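Local coordinates for protein cytochrome c552 (Thermochromatium tepidum, PDB 5ZE8) that probably carries electrons at low potential, using five heme c groups, in a thermophilic purple sulfur photosynthetic bacterium, at residues A[133-138]-A[152-157]; A[156-161]-A[209-214]; A[160-165]-A[217-222]. All coordinates share one frame; numbering follows the deposited sequence.

Contact 1. Residues A[133-138]-A[152-157]; sequences LKTYNG and AYDLSD
The ring of Tyr-153 lies between two side chains of segment 133-138. Over one face, displaced toward the rim, sits CD1 of Tyr-136, 3.6 Å from CE1 of Tyr-153. Over the opposite face comes the methyl CD2 of Leu-133, a CH-pi contact 4.1 Å from the Tyr-153 ring centroid, while the other methyl, CD1, reaches toward CZ. The two tyrosine rings meet obliquely with their planes 42° apart. Tyr-136 can lean over Tyr-153 because its CG is anti to the backbone N (chi1 -177°). Its own ring carries the backbone N of Gly-138 over the centre of one face, and Tyr-136 CE1 meets the Ala-152 methyl CB at 3.8 Å. Beyond the ring, the Tyr-153 hydroxyl is hydrogen-bonded to Asp-223 O and Gly-227 N. The backbones form a two-stranded antiparallel hairpin with a long connecting loop, interrupted by a classic beta bulge in which Lys-134 and Thr-135 both face Asp-154. The carbonyl O of Asp-154 therefore accepts twice, from Lys-134 N at 2.9 Å and from Thr-135 N at 3.2 Å. Asp-154 N bonds in return to Thr-135 O, and Asn-137 N to Ala-152 O. Leu-133, which also lines a heme c pocket, packs its CD2 3.7 Å from CD2 of Leu-155. On the face of the pair that carries Thr-135 and Asp-154, Asn-137 ND2 donates to Asp-154 OD1 at 3.0 Å, coming from above the carboxylate, 71° out of its plane. The other oxygen, Asp-154 OD2, accepts from two waters, one also bonded to Thr-135 OG1 and the other to Asn-137 OD1. Farther along, the extended Lys-134 chain passes Ser-156 CB, and its NZ shares a water with Ser-156 OG, which also accepts from Arg-158 N.

Contact 2. Residues A[156-161]-A[209-214]; sequences SDRLQA and ALTMEA. With HEC (heme c), chain B.
Glu-213 runs along segment 156-161 for the whole length of its side chain. Its CB lies beside the carbonyl O of Leu-159, and Glu-213 CG packs 3.7 Å from CD of Arg-158. The chain then continues extended, so that the carboxylate reaches two different donors. Glu-213 OE1 accepts from Gln-160 NE2 at 3.0 Å in an almost straight bond (177° at the hydrogen), met on its anti side. Glu-213 OE2 takes the salt bridge from Arg-158 NH1, 3.2 Å away; the acid sits at the edge of the guanidinium, close to its plane, but is itself approached from above, with the two planes 83° apart. Two donors and a water on OE1 that also touches Ser-156 OG thus restrain the carboxylate, and the arginine would be expected to favour its charged form. The backbones beneath form a two-stranded parallel sheet that pairs Leu-159 with Met-212, Gln-160 with Glu-213 and Ala-161 with Ala-214. Its bonds run from Leu-159 N to Thr-211 O, from Glu-213 N to Leu-159 O at 2.8 Å, and from Ala-161 N to Glu-213 O. Ahead of the strand, Ser-156 OG accepts from Arg-158 N in an ST turn. Gln-160, bent at chi2, also gives NE2 to Arg-158 O, while its OE1 bonds to Asn-215. Arg-158 NE rests 3.5 Å from the Thr-211 methyl CG2. Leu-159 and Met-212 project from the other side of the sheet and, with Leu-210, cover one face of a heme c. A bend at chi3 (-85°) brings Met-212 CE to 3.5 Å from heme C4A, Leu-159 CD1 lies above heme C2B, and Leu-210 CD1 approaches the heme CHC bridge at 3.6 Å.

Contact 3. Residues A[160-165]-A[217-222]; sequences QAPIGF and RQLRTS. With HEC (heme c), chain B.
Leu-219 packs against the backbone where strand 159-161 passes into the loop that holds a heme propionate; the contact thus sets the short helix 216-220 against the rim of a heme c pocket. Leu-219 CG approaches Pro-162 N at 3.7 Å and lies about as near the carbonyl carbon of Ala-161, while one methyl, CD2, turns back to Gln-160 CB at 3.7 Å. Pro-162 receives the same side chain obliquely, its CD 4.0 Å from Leu-219 CG. An alanine at Leu-219 is likely to open a gap beneath the Ala-161 to Pro-162 peptide and leave the proline ring with less to rest on. Arg-220, with CG anti to its carbonyl carbon (chi1 -59°) and extended from CG to NE, carries its guanidinium out to Pro-162, whose CB sits over the centre of one face, 3.9 Å from CZ. Leu-219 and Arg-220 also touch a second heme c, which places this packing between two cofactors. Phe-165, farther along the loop, turns its ring edge to the first heme. Two successive amides hold one oxygen of that heme's propionate: Ile-163 N donates to O2A at 2.8 Å and Gly-164 N to the same O2A at 2.9 Å.

In the fold
Contact 1 runs through Ser-156 and Asp-157 into contact 2, while contacts 2 and 3 start from the same strand, 159-161, and share Gln-160 and Ala-161. The three centres lie about 11 to 13 Å apart. Gln-160 also packs its CG 3.4 Å from Leu-133 O of contact 1. Gln-218, on the helix that follows strand 212-214, comes equally close to that oxygen, with CG at 3.4 Å from Leu-133 O. Contacts 2 and 3 share one heme c, and Met-212 SD meets Phe-165 CE2 at 3.5 Å beside it. Leu-133 lines another heme pocket, and Leu-219 and Arg-220 a third, so the group borders three of the five hemes.

Contact 1. Residues A[133-138]-A[152-157]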
loop_
_atom_site.group_PDB
_atom_site.type_symbol
_atom_site.label_atom_id
_atom_site.label_comp_id
_atom_site.label_asym_id
_atom_site.label_seq_id
_atom_site.Cartn_x
_atom_site.Cartn_y
_atom_site.Cartn_z
ATOM N N LEU A 133 7.340 11.274 13.769
ATOM C CA LEU A 133 6.492 12.233 13.013
ATOM C C LEU A 133 5.690 12.981 14.049
ATOM O O LEU A 133 5.021 12.382 14.861
ATOM C CB LEU A 133 5.553 11.470 12.118
ATOM C CG LEU A 133 6.196 10.608 11.032
ATOM C CD1 LEU A 133 5.082 9.859 10.316
ATOM C CD2 LEU A 133 7.140 11.354 10.111
ATOM N N LYS A 134 5.778 14.323 14.055
ATOM C CA LYS A 134 5.123 15.126 15.088
ATOM C C LYS A 134 3.874 15.881 14.626
ATOM O O LYS A 134 2.820 15.725 15.225
ATOM C CB LYS A 134 6.084 16.048 15.773
ATOM C CG LYS A 134 5.459 16.762 16.942
ATOM C CD LYS A 134 6.486 17.635 17.613
ATOM C CE LYS A 134 5.863 18.355 18.771
ATOM N NZ LYS A 134 6.927 19.254 19.298
ATOM N N THR A 135 3.997 16.618 13.533
ATOM C CA THR A 135 2.856 17.458 13.082
ATOM C C THR A 135 2.763 17.347 11.577
ATOM O O THR A 135 3.728 17.652 10.880
ATOM C CB THR A 135 3.091 18.904 13.471
ATOM O OG1 THR A 135 3.359 19.011 14.890
ATOM C CG2 THR A 135 1.933 19.787 13.075
ATOM N N TYR A 136 1.623 16.936 11.106
ATOM C CA TYR A 136 1.396 16.826 9.682
ATOM C C TYR A 136 1.008 18.164 9.049
ATOM O O TYR A 136 0.005 18.762 9.425
ATOM C CB TYR A 136 0.331 15.842 9.392
ATOM C CG TYR A 136 0.032 15.576 7.908
ATOM C CD1 TYR A 136 1.012 15.318 7.027
ATOM C CD2 TYR A 136 -1.269 15.651 7.418
ATOM C CE1 TYR A 136 0.748 15.078 5.696
ATOM C CE2 TYR A 136 -1.548 15.419 6.074
ATOM C CZ TYR A 136 -0.506 15.128 5.205
ATOM O OH TYR A 136 -0.805 14.960 3.860
ATOM N N ASN A 137 1.842 18.614 8.127
ATOM C CA ASN A 137 1.691 19.957 7.432
ATOM C C ASN A 137 0.933 19.900 6.116
ATOM O O ASN A 137 0.670 20.951 5.549
ATOM C CB ASN A 137 3.019 20.624 7.268
ATOM C CG ASN A 137 3.653 20.900 8.609
ATOM O OD1 ASN A 137 2.975 21.385 9.518
ATOM N ND2 ASN A 137 4.914 20.563 8.749
ATOM N N GLY A 138 0.633 18.718 5.621
ATOM C CA GLY A 138 0.095 18.475 4.324
ATOM C C GLY A 138 1.162 18.338 3.285
ATOM O O GLY A 138 2.313 18.776 3.435
ATOM N N ALA A 152 6.586 16.211 4.605
ATOM C CA ALA A 152 5.254 16.688 4.897
ATOM C C ALA A 152 5.013 16.895 6.388
ATOM O O ALA A 152 3.904 17.300 6.771
ATOM C CB ALA A 152 4.188 15.781 4.318
ATOM N N TYR A 153 6.014 16.632 7.233
ATOM C CA TYR A 153 5.867 16.724 8.652
ATOM C C TYR A 153 6.916 17.597 9.342
ATOM O O TYR A 153 8.055 17.656 8.905
ATOM C CB TYR A 153 6.088 15.294 9.289
ATOM C CG TYR A 153 5.015 14.309 8.848
ATOM C CD1 TYR A 153 3.859 14.137 9.597
ATOM C CD2 TYR A 153 5.175 13.510 7.760
ATOM C CE1 TYR A 153 2.868 13.214 9.245
ATOM C CE2 TYR A 153 4.197 12.616 7.355
ATOM C CZ TYR A 153 3.047 12.499 8.080
ATOM O OH TYR A 153 2.052 11.593 7.687
ATOM N N ASP A 154 6.572 18.135 10.509
ATOM C CA ASP A 154 7.562 18.548 11.476
ATOM C C ASP A 154 7.939 17.259 12.203
ATOM O O ASP A 154 7.042 16.476 12.610
ATOM C CB ASP A 154 7.007 19.491 12.529
ATOM C CG ASP A 154 6.538 20.828 11.982
ATOM O OD1 ASP A 154 6.964 21.225 10.884
ATOM O OD2 ASP A 154 5.786 21.499 12.759
ATOM N N LEU A 155 9.245 17.092 12.371
ATOM C CA LEU A 155 9.767 15.895 13.045
ATOM C C LEU A 155 10.160 16.209 14.480
ATOM O O LEU A 155 10.516 17.368 14.762
ATOM C CB LEU A 155 10.953 15.353 12.263
ATOM C CG LEU A 155 10.672 15.123 10.786
ATOM C CD1 LEU A 155 11.951 14.719 10.086
ATOM C CD2 LEU A 155 9.560 14.113 10.478
ATOM N N SER A 156 10.222 15.196 15.350
ATOM C CA SER A 156 10.552 15.406 16.754
ATOM C C SER A 156 11.847 14.625 17.041
ATOM O O SER A 156 12.155 13.609 16.337
ATOM C CB SER A 156 9.454 14.867 17.637
ATOM O OG SER A 156 9.782 15.152 19.011
ATOM N N ASP A 157 12.623 15.091 18.002
ATOM C CA ASP A 157 13.635 14.268 18.587
ATOM C C ASP A 157 13.156 13.365 19.739
ATOM O O ASP A 157 13.982 12.677 20.360
ATOM C CB ASP A 157 14.796 15.169 19.004
ATOM C CG ASP A 157 14.427 16.075 20.164
ATOM O OD1 ASP A 157 13.238 16.102 20.540
ATOM O OD2 ASP A 157 15.329 16.768 20.705
HETATM O O HOH W 1 9.000 17.505 20.043
HETATM O O HOH W 2 5.379 20.910 15.273
HETATM O O HOH W 3 3.790 22.822 11.608
#

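Contact 2. Residues A[156-161]-A[209-214]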
loop_
_atom_site.group_PDB
_atom_site.type_symbol
_atom_site.label_atom_id
_atom_site.label_comp_id
_atom_site.label_asym_id
_atom_site.label_seq_id
_atom_site.Cartn_x
_atom_site.Cartn_y
_atom_site.Cartn_z
ATOM N N SER A 156 10.222 15.196 15.350
ATOM C CA SER A 156 10.552 15.406 16.754
ATOM C C SER A 156 11.847 14.625 17.041
ATOM O O SER A 156 12.155 13.609 16.337
ATOM C CB SER A 156 9.454 14.867 17.637
ATOM O OG SER A 156 9.782 15.152 19.011
ATOM N N ASP A 157 12.623 15.091 18.002
ATOM C CA ASP A 157 13.635 14.268 18.587
ATOM C C ASP A 157 13.156 13.365 19.739
ATOM O O ASP A 157 13.982 12.677 20.360
ATOM C CB ASP A 157 14.796 15.169 19.004
ATOM C CG ASP A 157 14.427 16.075 20.164
ATOM O OD1 ASP A 157 13.238 16.102 20.540
ATOM O OD2 ASP A 157 15.329 16.768 20.705
ATOM N N ARG A 158 11.831 13.305 19.968
ATOM C CA ARG A 158 11.202 12.499 21.003
ATOM C C ARG A 158 10.222 11.583 20.265
ATOM O O ARG A 158 9.649 11.926 19.227
ATOM C CB ARG A 158 10.395 13.311 22.015
ATOM C CG ARG A 158 11.318 14.220 22.808
ATOM C CD ARG A 158 10.610 15.290 23.570
ATOM N NE ARG A 158 11.492 15.776 24.640
ATOM C CZ ARG A 158 11.105 16.562 25.646
ATOM N NH1 ARG A 158 9.873 17.055 25.695
ATOM N NH2 ARG A 158 11.977 16.873 26.608
ATOM N N LEU A 159 10.066 10.413 20.798
ATOM C CA LEU A 159 9.064 9.502 20.357
ATOM C C LEU A 159 7.703 10.065 20.637
ATOM O O LEU A 159 7.456 10.793 21.623
ATOM C CB LEU A 159 9.206 8.179 21.109
ATOM C CG LEU A 159 10.434 7.333 20.855
ATOM C CD1 LEU A 159 10.431 6.047 21.642
ATOM C CD2 LEU A 159 10.517 6.982 19.410
ATOM N N GLN A 160 6.796 9.726 19.746
ATOM C CA GLN A 160 5.396 10.213 19.735
ATOM C C GLN A 160 4.485 9.040 19.928
ATOM O O GLN A 160 4.621 8.019 19.240
ATOM C CB GLN A 160 5.082 10.939 18.437
ATOM C CG GLN A 160 6.041 12.036 18.074
ATOM C CD GLN A 160 5.939 13.287 19.007
ATOM O OE1 GLN A 160 4.840 13.829 19.255
ATOM N NE2 GLN A 160 7.096 13.710 19.594
ATOM N N ALA A 161 3.551 9.147 20.882
ATOM C CA ALA A 161 2.682 8.020 21.231
ATOM C C ALA A 161 1.235 8.402 21.354
ATOM O O ALA A 161 0.962 9.519 21.645
ATOM C CB ALA A 161 3.139 7.468 22.548
ATOM N N ALA A 209 17.613 6.517 27.768
ATOM C CA ALA A 209 16.358 7.205 27.812
ATOM C C ALA A 209 15.815 7.361 26.342
ATOM O O ALA A 209 16.532 7.743 25.398
ATOM C CB ALA A 209 16.504 8.558 28.477
ATOM N N LEU A 210 14.554 7.018 26.197
ATOM C CA LEU A 210 13.787 7.058 24.932
ATOM C C LEU A 210 12.578 7.954 25.169
ATOM O O LEU A 210 11.478 7.493 25.315
ATOM C CB LEU A 210 13.372 5.600 24.531
ATOM C CG LEU A 210 14.589 4.735 24.168
ATOM C CD1 LEU A 210 14.010 3.358 23.906
ATOM C CD2 LEU A 210 15.340 5.245 22.912
ATOM N N THR A 211 12.832 9.249 25.266
ATOM C CA THR A 211 11.919 10.188 25.745
ATOM C C THR A 211 10.769 10.296 24.786
ATOM O O THR A 211 10.987 10.205 23.561
ATOM C CB THR A 211 12.665 11.511 25.825
ATOM O OG1 THR A 211 13.744 11.299 26.777
ATOM C CG2 THR A 211 11.810 12.672 26.297
ATOM N N MET A 212 9.600 10.500 25.378
ATOM C CA MET A 212 8.308 10.290 24.684
ATOM C C MET A 212 7.337 11.413 25.001
ATOM O O MET A 212 7.406 11.969 26.088
ATOM C CB MET A 212 7.705 9.021 25.142
ATOM C CG MET A 212 6.437 8.583 24.413
ATOM S SD MET A 212 5.853 6.952 24.933
ATOM C CE MET A 212 6.876 5.994 23.845
ATOM N N GLU A 213 6.451 11.741 24.065
ATOM C CA GLU A 213 5.418 12.763 24.232
ATOM C C GLU A 213 4.124 12.216 23.760
ATOM O O GLU A 213 4.072 11.441 22.771
ATOM C CB GLU A 213 5.729 13.924 23.294
ATOM C CG GLU A 213 6.967 14.632 23.698
ATOM C CD GLU A 213 7.198 15.855 22.853
ATOM O OE1 GLU A 213 7.057 15.926 21.592
ATOM O OE2 GLU A 213 7.580 16.843 23.509
ATOM N N ALA A 214 3.019 12.577 24.384
ATOM C CA ALA A 214 1.723 12.170 23.967
ATOM C C ALA A 214 1.339 13.034 22.763
ATOM O O ALA A 214 1.630 14.244 22.707
ATOM C CB ALA A 214 0.673 12.378 25.088
HETATM FE FE HEC B . 8.376 1.397 24.433
HETATM C CHA HEC B . 5.152 1.888 25.513
HETATM C CHB HEC B . 7.623 2.870 21.439
HETATM C CHC HEC B . 11.570 0.829 23.300
HETATM C CHD HEC B . 9.164 -0.202 27.342
HETATM N NA HEC B . 6.751 2.273 23.651
HETATM C C1A HEC B . 5.517 2.381 24.277
HETATM C C2A HEC B . 4.596 3.070 23.436
HETATM C C3A HEC B . 5.270 3.328 22.259
HETATM C C4A HEC B . 6.620 2.865 22.394
HETATM C CMA HEC B . 4.740 4.073 21.042
HETATM C CAA HEC B . 3.143 3.318 23.732
HETATM C CBA HEC B . 2.852 4.414 24.766
HETATM C CGA HEC B . 1.350 4.631 24.666
HETATM O O1A HEC B . 0.581 3.865 25.257
HETATM O O2A HEC B . 0.858 5.639 24.119
HETATM N NB HEC B . 9.398 1.798 22.693
HETATM C C1B HEC B . 8.878 2.395 21.584
HETATM C C2B HEC B . 9.874 2.433 20.590
HETATM C C3B HEC B . 11.006 1.847 21.037
HETATM C C4B HEC B . 10.662 1.473 22.435
HETATM C CMB HEC B . 9.542 3.021 19.188
HETATM C CAB HEC B . 12.369 1.824 20.407
HETATM C CBB HEC B . 12.916 3.058 19.908
HETATM N NC HEC B . 10.050 0.495 25.215
HETATM C C1C HEC B . 11.269 0.389 24.559
HETATM C C2C HEC B . 12.152 -0.407 25.347
HETATM C C3C HEC B . 11.467 -0.773 26.504
HETATM C C4C HEC B . 10.179 -0.171 26.423
HETATM C CMC HEC B . 13.510 -0.862 24.843
HETATM C CAC HEC B . 11.902 -1.630 27.668
HETATM C CBC HEC B . 13.171 -1.534 28.186
HETATM N ND HEC B . 7.380 0.948 26.023
HETATM C C1D HEC B . 7.891 0.288 27.130
HETATM C C2D HEC B . 6.848 0.107 28.116
HETATM C C3D HEC B . 5.739 0.681 27.636
HETATM C C4D HEC B . 6.100 1.220 26.290
HETATM C CMD HEC B . 6.975 -0.595 29.472
HETATM C CAD HEC B . 4.369 0.687 28.267
HETATM C CBD HEC B . 3.495 -0.463 27.765
HETATM C CGD HEC B . 4.033 -1.834 27.491
HETATM O O1D HEC B . 4.288 -2.597 28.477
HETATM O O2D HEC B . 4.186 -2.194 26.282
HETATM O O HOH W 1 9.000 17.505 20.043
HETATM O O HOH W 4 3.942 15.872 20.688
#

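Contact 3. Residues A[160-165]-A[217-222]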
loop_
_atom_site.group_PDB
_atom_site.type_symbol
_atom_site.label_atom_id
_atom_site.label_comp_id
_atom_site.label_asym_id
_atom_site.label_seq_id
_atom_site.Cartn_x
_atom_site.Cartn_y
_atom_site.Cartn_z
ATOM N N GLN A 160 6.796 9.726 19.746
ATOM C CA GLN A 160 5.396 10.213 19.735
ATOM C C GLN A 160 4.485 9.040 19.928
ATOM O O GLN A 160 4.621 8.019 19.240
ATOM C CB GLN A 160 5.082 10.939 18.437
ATOM C CG GLN A 160 6.041 12.036 18.074
ATOM C CD GLN A 160 5.939 13.287 19.007
ATOM O OE1 GLN A 160 4.840 13.829 19.255
ATOM N NE2 GLN A 160 7.096 13.710 19.594
ATOM N N ALA A 161 3.551 9.147 20.882
ATOM C CA ALA A 161 2.682 8.020 21.231
ATOM C C ALA A 161 1.235 8.402 21.354
ATOM O O ALA A 161 0.962 9.519 21.645
ATOM C CB ALA A 161 3.139 7.468 22.548
ATOM N N PRO A 162 0.298 7.466 21.190
ATOM C CA PRO A 162 -1.130 7.832 21.254
ATOM C C PRO A 162 -1.565 8.314 22.597
ATOM O O PRO A 162 -2.367 9.236 22.673
ATOM C CB PRO A 162 -1.838 6.538 20.848
ATOM C CG PRO A 162 -0.861 5.451 20.933
ATOM C CD PRO A 162 0.508 6.037 20.852
ATOM N N ILE A 163 -1.021 7.717 23.663
ATOM C CA ILE A 163 -1.336 8.176 25.064
ATOM C C ILE A 163 -0.114 8.722 25.802
ATOM O O ILE A 163 -0.229 9.706 26.540
ATOM C CB ILE A 163 -1.827 7.039 25.903
ATOM C CG1 ILE A 163 -2.945 6.273 25.197
ATOM C CG2 ILE A 163 -2.279 7.516 27.327
ATOM C CD1 ILE A 163 -4.115 7.165 25.001
ATOM N N GLY A 164 1.054 8.101 25.600
ATOM C CA GLY A 164 2.218 8.446 26.348
ATOM C C GLY A 164 2.047 7.996 27.789
ATOM O O GLY A 164 1.325 7.031 28.108
ATOM N N PHE A 165 2.691 8.770 28.672
ATOM C CA PHE A 165 2.651 8.469 30.104
ATOM C C PHE A 165 2.344 9.732 30.899
ATOM O O PHE A 165 3.269 10.412 31.406
ATOM C CB PHE A 165 4.006 7.887 30.477
ATOM C CG PHE A 165 4.277 6.596 29.776
ATOM C CD1 PHE A 165 3.708 5.491 30.174
ATOM C CD2 PHE A 165 5.137 6.560 28.668
ATOM C CE1 PHE A 165 3.862 4.296 29.539
ATOM C CE2 PHE A 165 5.302 5.394 28.001
ATOM C CZ PHE A 165 4.637 4.251 28.400
ATOM N N ARG A 217 -3.488 13.267 18.245
ATOM C CA ARG A 217 -3.957 13.676 16.909
ATOM C C ARG A 217 -3.084 13.171 15.798
ATOM O O ARG A 217 -3.591 12.632 14.800
ATOM C CB ARG A 217 -4.282 15.160 16.888
ATOM C CG ARG A 217 -5.452 15.406 17.894
ATOM C CD ARG A 217 -6.599 16.282 17.376
ATOM N NE ARG A 217 -6.729 16.215 15.919
ATOM C CZ ARG A 217 -7.728 15.675 15.216
ATOM N NH1 ARG A 217 -7.640 15.710 13.877
ATOM N NH2 ARG A 217 -8.804 15.104 15.804
ATOM N N GLN A 218 -1.792 13.100 16.024
ATOM C CA GLN A 218 -0.916 12.479 15.033
ATOM C C GLN A 218 -1.056 10.971 14.961
ATOM O O GLN A 218 -1.172 10.403 13.862
ATOM C CB GLN A 218 0.560 12.807 15.355
ATOM C CG GLN A 218 1.603 12.146 14.465
ATOM C CD GLN A 218 1.547 12.452 12.985
ATOM O OE1 GLN A 218 1.121 13.560 12.560
ATOM N NE2 GLN A 218 2.023 11.493 12.169
ATOM N N LEU A 219 -1.025 10.338 16.092
ATOM C CA LEU A 219 -0.971 8.878 16.125
ATOM C C LEU A 219 -2.306 8.173 15.827
ATOM O O LEU A 219 -2.352 7.021 15.379
ATOM C CB LEU A 219 -0.450 8.365 17.482
ATOM C CG LEU A 219 1.067 8.275 17.640
ATOM C CD1 LEU A 219 1.685 7.197 16.765
ATOM C CD2 LEU A 219 1.757 9.607 17.460
ATOM N N ARG A 220 -3.438 8.819 16.179
ATOM C CA ARG A 220 -4.717 8.155 16.072
ATOM C C ARG A 220 -5.507 8.488 14.836
ATOM O O ARG A 220 -6.573 7.835 14.603
ATOM C CB ARG A 220 -5.603 8.413 17.296
ATOM C CG ARG A 220 -5.064 7.987 18.626
ATOM C CD ARG A 220 -6.294 7.715 19.476
ATOM N NE ARG A 220 -5.935 7.406 20.862
ATOM C CZ ARG A 220 -5.717 6.211 21.344
ATOM N NH1 ARG A 220 -5.735 5.126 20.592
ATOM N NH2 ARG A 220 -5.339 6.105 22.590
ATOM N N THR A 221 -5.075 9.471 14.051
ATOM C CA THR A 221 -5.782 9.860 12.831
ATOM C C THR A 221 -4.925 9.586 11.581
ATOM O O THR A 221 -3.773 9.156 11.675
ATOM C CB THR A 221 -6.125 11.359 12.831
ATOM O OG1 THR A 221 -4.965 12.161 12.569
ATOM C CG2 THR A 221 -6.734 11.735 14.172
ATOM N N SER A 222 -5.494 9.853 10.406
ATOM C CA SER A 222 -4.813 9.653 9.192
ATOM C C SER A 222 -3.593 10.496 9.048
ATOM O O SER A 222 -2.775 10.217 8.121
ATOM C CB SER A 222 -5.721 9.853 7.972
ATOM O OG SER A 222 -6.114 11.236 7.807
HETATM FE FE HEC B . 8.376 1.397 24.433
HETATM C CHA HEC B . 5.152 1.888 25.513
HETATM C CHB HEC B . 7.623 2.870 21.439
HETATM C CHC HEC B . 11.570 0.829 23.300
HETATM C CHD HEC B . 9.164 -0.202 27.342
HETATM N NA HEC B . 6.751 2.273 23.651
HETATM C C1A HEC B . 5.517 2.381 24.277
HETATM C C2A HEC B . 4.596 3.070 23.436
HETATM C C3A HEC B . 5.270 3.328 22.259
HETATM C C4A HEC B . 6.620 2.865 22.394
HETATM C CMA HEC B . 4.740 4.073 21.042
HETATM C CAA HEC B . 3.143 3.318 23.732
HETATM C CBA HEC B . 2.852 4.414 24.766
HETATM C CGA HEC B . 1.350 4.631 24.666
HETATM O O1A HEC B . 0.581 3.865 25.257
HETATM O O2A HEC B . 0.858 5.639 24.119
HETATM N NB HEC B . 9.398 1.798 22.693
HETATM C C1B HEC B . 8.878 2.395 21.584
HETATM C C2B HEC B . 9.874 2.433 20.590
HETATM C C3B HEC B . 11.006 1.847 21.037
HETATM C C4B HEC B . 10.662 1.473 22.435
HETATM C CMB HEC B . 9.542 3.021 19.188
HETATM C CAB HEC B . 12.369 1.824 20.407
HETATM C CBB HEC B . 12.916 3.058 19.908
HETATM N NC HEC B . 10.050 0.495 25.215
HETATM C C1C HEC B . 11.269 0.389 24.559
HETATM C C2C HEC B . 12.152 -0.407 25.347
HETATM C C3C HEC B . 11.467 -0.773 26.504
HETATM C C4C HEC B . 10.179 -0.171 26.423
HETATM C CMC HEC B . 13.510 -0.862 24.843
HETATM C CAC HEC B . 11.902 -1.630 27.668
HETATM C CBC HEC B . 13.171 -1.534 28.186
HETATM N ND HEC B . 7.380 0.948 26.023
HETATM C C1D HEC B . 7.891 0.288 27.130
HETATM C C2D HEC B . 6.848 0.107 28.116
HETATM C C3D HEC B . 5.739 0.681 27.636
HETATM C C4D HEC B . 6.100 1.220 26.290
HETATM C CMD HEC B . 6.975 -0.595 29.472
HETATM C CAD HEC B . 4.369 0.687 28.267
HETATM C CBD HEC B . 3.495 -0.463 27.765
HETATM C CGD HEC B . 4.033 -1.834 27.491
HETATM O O1D HEC B . 4.288 -2.597 28.477
HETATM O O2D HEC B . 4.186 -2.194 26.282
#